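PDB 5U5G: 6-phosphogluconate dehydrogenase from Pseudomonas syringae, which probably catalyses the NADPH-dependent reduction of 2-oxopropylphosphonic acid to 2-hydroxypropylphosphonic acid, a late step in fosfomycin biosynthesis. Local coordinates for residues Asn233-Leu236 / Gly237-Cys240; Thr265-Thr268 / Val269-Ala272; Arg171-Ile174 / Leu175-Ala179. All coordinates share one frame; numbering follows the deposited sequence.

How the contacts relate
Along the chain the three contacts come in series, none enclosing or crossing another; each spans only a turn or so, contact 1 at a loop-to-helix junction and the other two within helices. First comes contact 3, on helix 168-196, the long helix that follows the last strand of the nucleotide-binding sheet. Contact 1 is next, where the loop after helix 216-226 turns into helix 236-247. Last is contact 2, on helix 257-273, which does not touch contact 3. Contact 1 is the link between them: it reaches helix 168-196 through R239, on the backbone of N177, and helix 257-273 through L236 and C240. Contacts 1 and 3 both touch 7VD.

Contact 1: residues Asn233-Leu236 / Gly237-Cys240; sequences NVSL and GVRC. With NAP (NADP nicotinamide-adenine-dinucleotide phosphate), chain E; 7VD ((2-oxopropyl)phosphonic acid), chain F.
S235 caps the start of helix 236-247, its OG accepting from the amide of V238 (S235 OG to V238 N 3.1 Å, N-H...O angle 162°). A chi1 of 71° tucks this hydroxyl between the backbone N and the carbonyl carbon, turned in to the first turn, which brings it within bonding distance of the V238 amide. The helical ladder begins at once: R239 N bonds to S235 O at 3.0 Å, and C240 N to L236 O at 2.8 Å.

The apolar contact is V234 against V238, whose side chains cross at about a right angle with the two CG1 methyls 4.0 Å apart. V234 divides its methyls between the ligands: CG1 lies 3.7 Å from C8 of 7VD, CG2 3.4 Å from O7N of the NADP carboxamide. V238 faces the cofactor too, one methyl by the nicotinamide ribose and the other by the pyrophosphate.

Within this segment the hydrogen bond to the cofactor comes from the main chain, since the carboxamide N7N donates to N233 O at 3.0 Å with an angle of 166°. R239, bent twice along its chain, lays one face of its guanidinium over the 7VD methyl (NH1 to C8 3.7 Å); its nitrogens are engaged by E180 in a salt bridge and by Q279 and Y217, which fixes the plane.

N233 and S235 touch R12 of helix 12-23 in the nucleotide-binding half, the backbones of V234, L236 and G237 bond to Q279, S277 and E275, and L236 packs on F266, V269 and C273 of helix 257-273.

Contact 2: residues Thr265-Thr268 / Val269-Ala272; sequences TFDT and VRQA
V269 sits close over the preceding turn, its CG2 methyl 3.3 Å from T265 O, the same carbonyl that accepts V269 N at 3.0 Å. One residue on, R270 N bonds to F266 O at 2.9 Å. On this face the packing is tight: V269 lies against Y282 and V285 of helix 282-287, F266 reaches S181, L184 and A185 of helix 168-196, and T265 meets F258 of the second subunit. Helix 257-273 belongs to the all-helical C-terminal half of this dehydrogenase fold, one face packed between other helices and the second subunit, one flank turned outward.

R270 lies at the border: it touches C240, its NH1 forms a salt bridge to E275, D267 O sits over one face of its guanidinium, and NE is buried without a partner. The looser, polar side belongs to D267, T268 and Q271. D267, its CG anti to the backbone N (chi1 -176°), points its carboxylate towards both R270 and Q271. It forms a salt bridge with R270, though the modelled spacing is too short to trust. The Q271 amide stands nearly perpendicular to the carboxylate, with NE2 3.3 Å from D267 OD2. T268, exposed to solvent, directs OG1 back to T264 O within its own helix.

Contact 3: residues Arg171-Ile174 / Leu175-Ala179; sequences RLKI and LNNLA. With 7VD ((2-oxopropyl)phosphonic acid), chain F.
The ketone end of the phosphonate pocket is built here, where one turn of helix 168-196 sends K173 and N177, crossing at a slant, to the same atom of 7VD. Both donate to the keto oxygen: K173 NZ lies 2.7 Å from O7, and N177 ND2 reaches it at 2.9 Å with an N-H...O angle of 163°.

The two side chains also hold each other. A single bend at chi2 (71°) in an otherwise extended K173 chain carries its amine forward to the residue one turn ahead. There NZ donates to N177 OD1 at 2.9 Å, in the amide plane and on a lone pair. As a second donor, N176 ND2 meets N177 OD1 at 2.8 Å, again in the plane of the accepting amide. Gripped twice at its oxygen, the N177 amide cannot readily flip, and its NH2 is kept turned to the ligand. K173 NZ is also bonded to V123 O and stands 2.8 Å from phosphonate oxygen O2, while N176 OD1 accepts from G213 N of the second subunit.

Beneath these groups the helix is regular, with N177 N on K173 O at 2.9 Å and I174 O taking L178 N. I174 and L178 pack on helix 236-247, while L172 and L175 meet L199 of the second subunit.

Two N-H donors on one keto oxygen should draw electron density away from C6, to which C4N of the NADP nicotinamide comes within 3.3 Å. This geometry is consistent with hydride passing from the reduced cofactor to that carbon as the oxygen gains negative charge, stabilised by the same two donors.

Contact 1: residues Asn233-Leu236 / Gly237-Cys240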
loop_
_atom_site.group_PDB
_atom_site.type_symbol
_atom_site.label_atom_id
_atom_site.label_comp_id
_atom_site.label_asym_id
_atom_site.label_seq_id
_atom_site.Cartn_x
_atom_site.Cartn_y
_atom_site.Cartn_z
ATOM N N ASN A 233 -3.384 12.339 12.713
ATOM C CA ASN A 233 -4.539 13.229 12.522
ATOM C C ASN A 233 -5.757 12.501 11.953
ATOM O O ASN A 233 -6.617 13.109 11.306
ATOM C CB ASN A 233 -4.171 14.435 11.654
ATOM C CG ASN A 233 -3.424 15.496 12.433
ATOM O OD1 ASN A 233 -2.289 15.847 12.109
ATOM N ND2 ASN A 233 -4.060 16.009 13.469
ATOM N N VAL A 234 -5.840 11.194 12.189
ATOM C CA VAL A 234 -7.063 10.443 11.991
ATOM C C VAL A 234 -7.398 9.769 13.311
ATOM O O VAL A 234 -6.667 8.881 13.770
ATOM C CB VAL A 234 -6.950 9.412 10.867
ATOM C CG1 VAL A 234 -8.313 8.759 10.649
ATOM C CG2 VAL A 234 -6.448 10.065 9.581
ATOM N N SER A 235 -8.508 10.177 13.916
ATOM C CA SER A 235 -8.949 9.557 15.153
ATOM C C SER A 235 -9.566 8.189 14.890
ATOM O O SER A 235 -10.019 7.873 13.783
ATOM C CB SER A 235 -9.975 10.437 15.861
ATOM O OG SER A 235 -11.193 10.418 15.134
ATOM N N LEU A 236 -9.606 7.378 15.941
ATOM C CA LEU A 236 -10.309 6.107 15.838
ATOM C C LEU A 236 -11.797 6.315 15.605
ATOM O O LEU A 236 -12.444 5.473 14.976
ATOM C CB LEU A 236 -10.073 5.268 17.087
ATOM C CG LEU A 236 -8.678 4.635 17.213
ATOM C CD1 LEU A 236 -8.414 4.213 18.654
ATOM C CD2 LEU A 236 -8.513 3.451 16.280
ATOM N N GLY A 237 -12.351 7.428 16.094
ATOM C CA GLY A 237 -13.742 7.740 15.807
ATOM C C GLY A 237 -14.008 7.880 14.320
ATOM O O GLY A 237 -14.979 7.325 13.794
ATOM N N VAL A 238 -13.134 8.617 13.619
ATOM C CA VAL A 238 -13.300 8.797 12.178
ATOM C C VAL A 238 -13.048 7.485 11.437
ATOM O O VAL A 238 -13.797 7.116 10.522
ATOM C CB VAL A 238 -12.380 9.925 11.675
ATOM C CG1 VAL A 238 -12.158 9.824 10.175
ATOM C CG2 VAL A 238 -12.988 11.291 12.024
ATOM N N ARG A 239 -11.994 6.766 11.821
ATOM C CA ARG A 239 -11.670 5.497 11.178
ATOM C C ARG A 239 -12.814 4.502 11.328
ATOM O O ARG A 239 -13.228 3.861 10.352
ATOM C CB ARG A 239 -10.376 4.928 11.779
ATOM C CG ARG A 239 -9.874 3.640 11.117
ATOM C CD ARG A 239 -8.732 3.955 10.153
ATOM N NE ARG A 239 -9.210 3.913 8.788
ATOM C CZ ARG A 239 -8.709 4.603 7.767
ATOM N NH1 ARG A 239 -7.700 5.448 7.928
ATOM N NH2 ARG A 239 -9.258 4.452 6.568
ATOM N N CYS A 240 -13.354 4.378 12.547
ATOM C CA CYS A 240 -14.425 3.410 12.807
ATOM C C CYS A 240 -15.752 3.828 12.175
ATOM O O CYS A 240 -16.551 2.961 11.792
ATOM C CB CYS A 240 -14.589 3.198 14.319
ATOM S SG CYS A 240 -13.259 2.173 15.058
HETATM P PA NAP E . -12.777 15.708 13.506
HETATM O O1A NAP E . -13.299 14.760 14.521
HETATM O O2A NAP E . -11.365 16.233 13.588
HETATM O O5B NAP E . -13.798 17.012 13.379
HETATM C C5B NAP E . -15.103 16.509 13.226
HETATM C C4B NAP E . -15.981 17.699 12.782
HETATM O O4B NAP E . -17.361 17.335 12.731
HETATM C C3B NAP E . -15.796 18.890 13.790
HETATM O O3B NAP E . -15.917 20.093 13.096
HETATM C C2B NAP E . -17.046 18.709 14.673
HETATM O O2B NAP E . -17.520 19.835 15.233
HETATM C C1B NAP E . -18.058 18.262 13.544
HETATM N N9A NAP E . -19.198 17.622 14.171
HETATM C C8A NAP E . -19.330 16.301 14.645
HETATM N N7A NAP E . -20.544 16.060 15.212
HETATM C C5A NAP E . -21.208 17.290 15.102
HETATM C C6A NAP E . -22.490 17.712 15.498
HETATM N N6A NAP E . -23.358 16.845 16.115
HETATM N N1A NAP E . -22.912 18.984 15.286
HETATM C C2A NAP E . -22.015 19.813 14.667
HETATM N N3A NAP E . -20.774 19.560 14.229
HETATM C C4A NAP E . -20.384 18.269 14.461
HETATM O O3 NAP E . -12.982 14.764 12.177
HETATM P PN NAP E . -11.955 15.051 10.984
HETATM O O1N NAP E . -11.850 16.481 10.627
HETATM O O2N NAP E . -10.778 14.101 10.967
HETATM O O5D NAP E . -12.836 14.388 9.632
HETATM C C5D NAP E . -13.809 15.230 9.196
HETATM C C4D NAP E . -14.351 14.633 7.910
HETATM O O4D NAP E . -13.278 14.496 6.941
HETATM C C3D NAP E . -14.889 13.169 8.199
HETATM O O3D NAP E . -16.027 12.951 7.413
HETATM C C2D NAP E . -13.743 12.288 7.754
HETATM O O2D NAP E . -14.155 11.030 7.287
HETATM C C1D NAP E . -13.208 13.130 6.550
HETATM N N1N NAP E . -11.818 12.829 6.269
HETATM C C2N NAP E . -10.808 12.955 7.259
HETATM C C3N NAP E . -9.495 12.732 6.900
HETATM C C7N NAP E . -8.422 12.884 7.886
HETATM O O7N NAP E . -7.232 12.738 7.601
HETATM N N7N NAP E . -8.729 13.259 9.182
HETATM C C4N NAP E . -9.100 12.394 5.487
HETATM C C5N NAP E . -10.228 12.272 4.562
HETATM C C6N NAP E . -11.487 12.464 4.955
HETATM P P2B NAP E . -16.729 20.300 16.836
HETATM O O1X NAP E . -15.429 20.815 16.302
HETATM O O2X NAP E . -17.709 21.339 17.390
HETATM O O3X NAP E . -16.716 18.948 17.507
HETATM P P1 7VD F . -7.253 9.546 4.277
HETATM C C1 7VD F . -8.007 9.569 5.927
HETATM O O2 7VD F . -8.074 8.837 3.226
HETATM O O3 7VD F . -6.899 10.935 3.801
HETATM O O4 7VD F . -5.996 8.766 4.580
HETATM C C6 7VD F . -9.443 9.117 6.017
HETATM O O7 7VD F . -10.249 9.364 5.120
HETATM C C8 7VD F . -9.809 8.353 7.260
#

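Contact 2: residues Thr265-Thr268 / Val269-Ala272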
loop_
_atom_site.group_PDB
_atom_site.type_symbol
_atom_site.label_atom_id
_atom_site.label_comp_id
_atom_site.label_asym_id
_atom_site.label_seq_id
_atom_site.Cartn_x
_atom_site.Cartn_y
_atom_site.Cartn_z
ATOM N N THR A 265 -11.181 -5.214 14.305
ATOM C CA THR A 265 -9.920 -4.812 14.924
ATOM C C THR A 265 -9.957 -3.354 15.367
ATOM O O THR A 265 -9.578 -3.025 16.499
ATOM C CB THR A 265 -8.739 -5.032 13.967
ATOM O OG1 THR A 265 -8.615 -6.423 13.631
ATOM C CG2 THR A 265 -7.441 -4.572 14.623
ATOM N N PHE A 266 -10.387 -2.456 14.483
ATOM C CA PHE A 266 -10.341 -1.047 14.850
ATOM C C PHE A 266 -11.458 -0.692 15.826
ATOM O O PHE A 266 -11.308 0.247 16.620
ATOM C CB PHE A 266 -10.357 -0.172 13.597
ATOM C CG PHE A 266 -9.019 -0.124 12.891
ATOM C CD1 PHE A 266 -7.999 0.711 13.363
ATOM C CD2 PHE A 266 -8.760 -0.943 11.788
ATOM C CE1 PHE A 266 -6.748 0.748 12.734
ATOM C CE2 PHE A 266 -7.521 -0.903 11.141
ATOM C CZ PHE A 266 -6.505 -0.067 11.616
ATOM N N ASP A 267 -12.551 -1.459 15.822
ATOM C CA ASP A 267 -13.560 -1.304 16.862
ATOM C C ASP A 267 -12.976 -1.627 18.234
ATOM O O ASP A 267 -13.177 -0.879 19.197
ATOM C CB ASP A 267 -14.768 -2.186 16.564
ATOM C CG ASP A 267 -15.886 -1.993 17.571
ATOM O OD1 ASP A 267 -16.493 -0.894 17.586
ATOM O OD2 ASP A 267 -16.150 -2.941 18.350
ATOM N N THR A 268 -12.223 -2.729 18.332
ATOM C CA THR A 268 -11.607 -3.098 19.603
ATOM C C THR A 268 -10.579 -2.059 20.053
ATOM O O THR A 268 -10.501 -1.731 21.242
ATOM C CB THR A 268 -10.960 -4.475 19.488
ATOM O OG1 THR A 268 -11.936 -5.421 19.036
ATOM C CG2 THR A 268 -10.437 -4.918 20.848
ATOM N N VAL A 269 -9.780 -1.536 19.118
ATOM C CA VAL A 269 -8.800 -0.505 19.462
ATOM C C VAL A 269 -9.504 0.762 19.934
ATOM O O VAL A 269 -9.039 1.444 20.863
ATOM C CB VAL A 269 -7.876 -0.220 18.261
ATOM C CG1 VAL A 269 -6.948 0.959 18.558
ATOM C CG2 VAL A 269 -7.057 -1.468 17.887
ATOM N N ARG A 270 -10.619 1.113 19.280
ATOM C CA ARG A 270 -11.423 2.251 19.705
ATOM C C ARG A 270 -11.943 2.060 21.124
ATOM O O ARG A 270 -11.876 2.982 21.943
ATOM C CB ARG A 270 -12.589 2.461 18.735
ATOM C CG ARG A 270 -13.372 3.761 18.973
ATOM C CD ARG A 270 -14.560 3.887 18.019
ATOM N NE ARG A 270 -15.305 2.641 17.954
ATOM C CZ ARG A 270 -16.160 2.229 18.883
ATOM N NH1 ARG A 270 -16.415 2.979 19.949
ATOM N NH2 ARG A 270 -16.768 1.059 18.753
ATOM N N GLN A 271 -12.472 0.870 21.429
ATOM C CA GLN A 271 -12.962 0.597 22.778
ATOM C C GLN A 271 -11.840 0.673 23.803
ATOM O O GLN A 271 -12.053 1.116 24.936
ATOM C CB GLN A 271 -13.627 -0.780 22.826
ATOM C CG GLN A 271 -15.141 -0.740 22.691
ATOM C CD GLN A 271 -15.684 -1.920 21.908
ATOM O OE1 GLN A 271 -15.021 -2.949 21.777
ATOM N NE2 GLN A 271 -16.903 -1.781 21.390
ATOM N N ALA A 272 -10.637 0.248 23.424
ATOM C CA ALA A 272 -9.534 0.190 24.370
ATOM C C ALA A 272 -8.806 1.518 24.532
ATOM O O ALA A 272 -8.149 1.721 25.553
ATOM C CB ALA A 272 -8.541 -0.894 23.945
#

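Contact 3: residues Arg171-Ile174 / Leu175-Ala179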
loop_
_atom_site.group_PDB
_atom_site.type_symbol
_atom_site.label_atom_id
_atom_site.label_comp_id
_atom_site.label_asym_id
_atom_site.label_seq_id
_atom_site.Cartn_x
_atom_site.Cartn_y
_atom_site.Cartn_z
ATOM N N ARG A 171 -19.328 5.674 -2.408
ATOM C CA ARG A 171 -19.082 4.242 -2.550
ATOM C C ARG A 171 -17.596 3.967 -2.725
ATOM O O ARG A 171 -17.032 3.094 -2.056
ATOM C CB ARG A 171 -19.876 3.683 -3.733
ATOM C CG ARG A 171 -21.375 3.674 -3.491
ATOM C CD ARG A 171 -22.197 3.194 -4.692
ATOM N NE ARG A 171 -23.611 3.231 -4.320
ATOM C CZ ARG A 171 -24.489 4.147 -4.726
ATOM N NH1 ARG A 171 -24.140 5.101 -5.582
ATOM N NH2 ARG A 171 -25.736 4.088 -4.293
ATOM N N LEU A 172 -16.945 4.728 -3.611
ATOM C CA LEU A 172 -15.523 4.542 -3.882
ATOM C C LEU A 172 -14.656 4.930 -2.684
ATOM O O LEU A 172 -13.661 4.255 -2.377
ATOM C CB LEU A 172 -15.143 5.357 -5.115
ATOM C CG LEU A 172 -15.722 4.776 -6.408
ATOM C CD1 LEU A 172 -15.764 5.838 -7.492
ATOM C CD2 LEU A 172 -14.880 3.577 -6.835
ATOM N N LYS A 173 -15.004 6.028 -2.010
ATOM C CA LYS A 173 -14.231 6.475 -0.858
ATOM C C LYS A 173 -14.249 5.434 0.255
ATOM O O LYS A 173 -13.203 5.125 0.839
ATOM C CB LYS A 173 -14.782 7.820 -0.350
ATOM C CG LYS A 173 -14.276 8.246 1.056
ATOM C CD LYS A 173 -12.787 8.665 1.029
ATOM C CE LYS A 173 -12.299 9.090 2.449
ATOM N NZ LYS A 173 -10.802 9.182 2.526
ATOM N N ILE A 174 -15.429 4.864 0.539
ATOM C CA ILE A 174 -15.563 3.894 1.628
ATOM C C ILE A 174 -14.730 2.641 1.341
ATOM O O ILE A 174 -14.066 2.092 2.230
ATOM C CB ILE A 174 -17.053 3.554 1.836
ATOM C CG1 ILE A 174 -17.828 4.776 2.355
ATOM C CG2 ILE A 174 -17.221 2.369 2.780
ATOM C CD1 ILE A 174 -19.341 4.629 2.221
ATOM N N LEU A 175 -14.761 2.171 0.101
ATOM C CA LEU A 175 -13.921 1.046 -0.307
ATOM C C LEU A 175 -12.433 1.405 -0.253
ATOM O O LEU A 175 -11.601 0.583 0.156
ATOM C CB LEU A 175 -14.323 0.618 -1.715
ATOM C CG LEU A 175 -15.043 -0.703 -1.998
ATOM C CD1 LEU A 175 -15.650 -1.380 -0.793
ATOM C CD2 LEU A 175 -16.081 -0.485 -3.076
ATOM N N ASN A 176 -12.077 2.619 -0.689
ATOM C CA ASN A 176 -10.702 3.084 -0.544
ATOM C C ASN A 176 -10.238 2.979 0.904
ATOM O O ASN A 176 -9.134 2.486 1.186
ATOM C CB ASN A 176 -10.586 4.525 -1.033
ATOM C CG ASN A 176 -9.242 5.128 -0.720
ATOM O OD1 ASN A 176 -8.284 4.932 -1.472
ATOM N ND2 ASN A 176 -9.155 5.869 0.394
ATOM N N ASN A 177 -11.095 3.404 1.838
ATOM C CA ASN A 177 -10.712 3.475 3.242
ATOM C C ASN A 177 -10.707 2.114 3.917
ATOM O O ASN A 177 -9.957 1.913 4.876
ATOM C CB ASN A 177 -11.636 4.436 3.982
ATOM C CG ASN A 177 -11.225 5.868 3.787
ATOM O OD1 ASN A 177 -10.734 6.239 2.713
ATOM N ND2 ASN A 177 -11.386 6.676 4.826
ATOM N N LEU A 178 -11.539 1.184 3.445
ATOM C CA LEU A 178 -11.413 -0.204 3.872
ATOM C C LEU A 178 -10.028 -0.745 3.551
ATOM O O LEU A 178 -9.440 -1.482 4.353
ATOM C CB LEU A 178 -12.473 -1.060 3.188
ATOM C CG LEU A 178 -13.191 -2.183 3.937
ATOM C CD1 LEU A 178 -13.697 -3.238 2.949
ATOM C CD2 LEU A 178 -12.427 -2.804 5.085
ATOM N N ALA A 179 -9.503 -0.418 2.364
ATOM C CA ALA A 179 -8.155 -0.866 1.997
ATOM C C ALA A 179 -7.089 -0.174 2.841
ATOM O O ALA A 179 -6.085 -0.795 3.215
ATOM C CB ALA A 179 -7.902 -0.618 0.508
HETATM P P1 7VD F . -7.253 9.546 4.277
HETATM C C1 7VD F . -8.007 9.569 5.927
HETATM O O2 7VD F . -8.074 8.837 3.226
HETATM O O3 7VD F . -6.899 10.935 3.801
HETATM O O4 7VD F . -5.996 8.766 4.580
HETATM C C6 7VD F . -9.443 9.117 6.017
HETATM O O7 7VD F . -10.249 9.364 5.120
HETATM C C8 7VD F . -9.809 8.353 7.260
#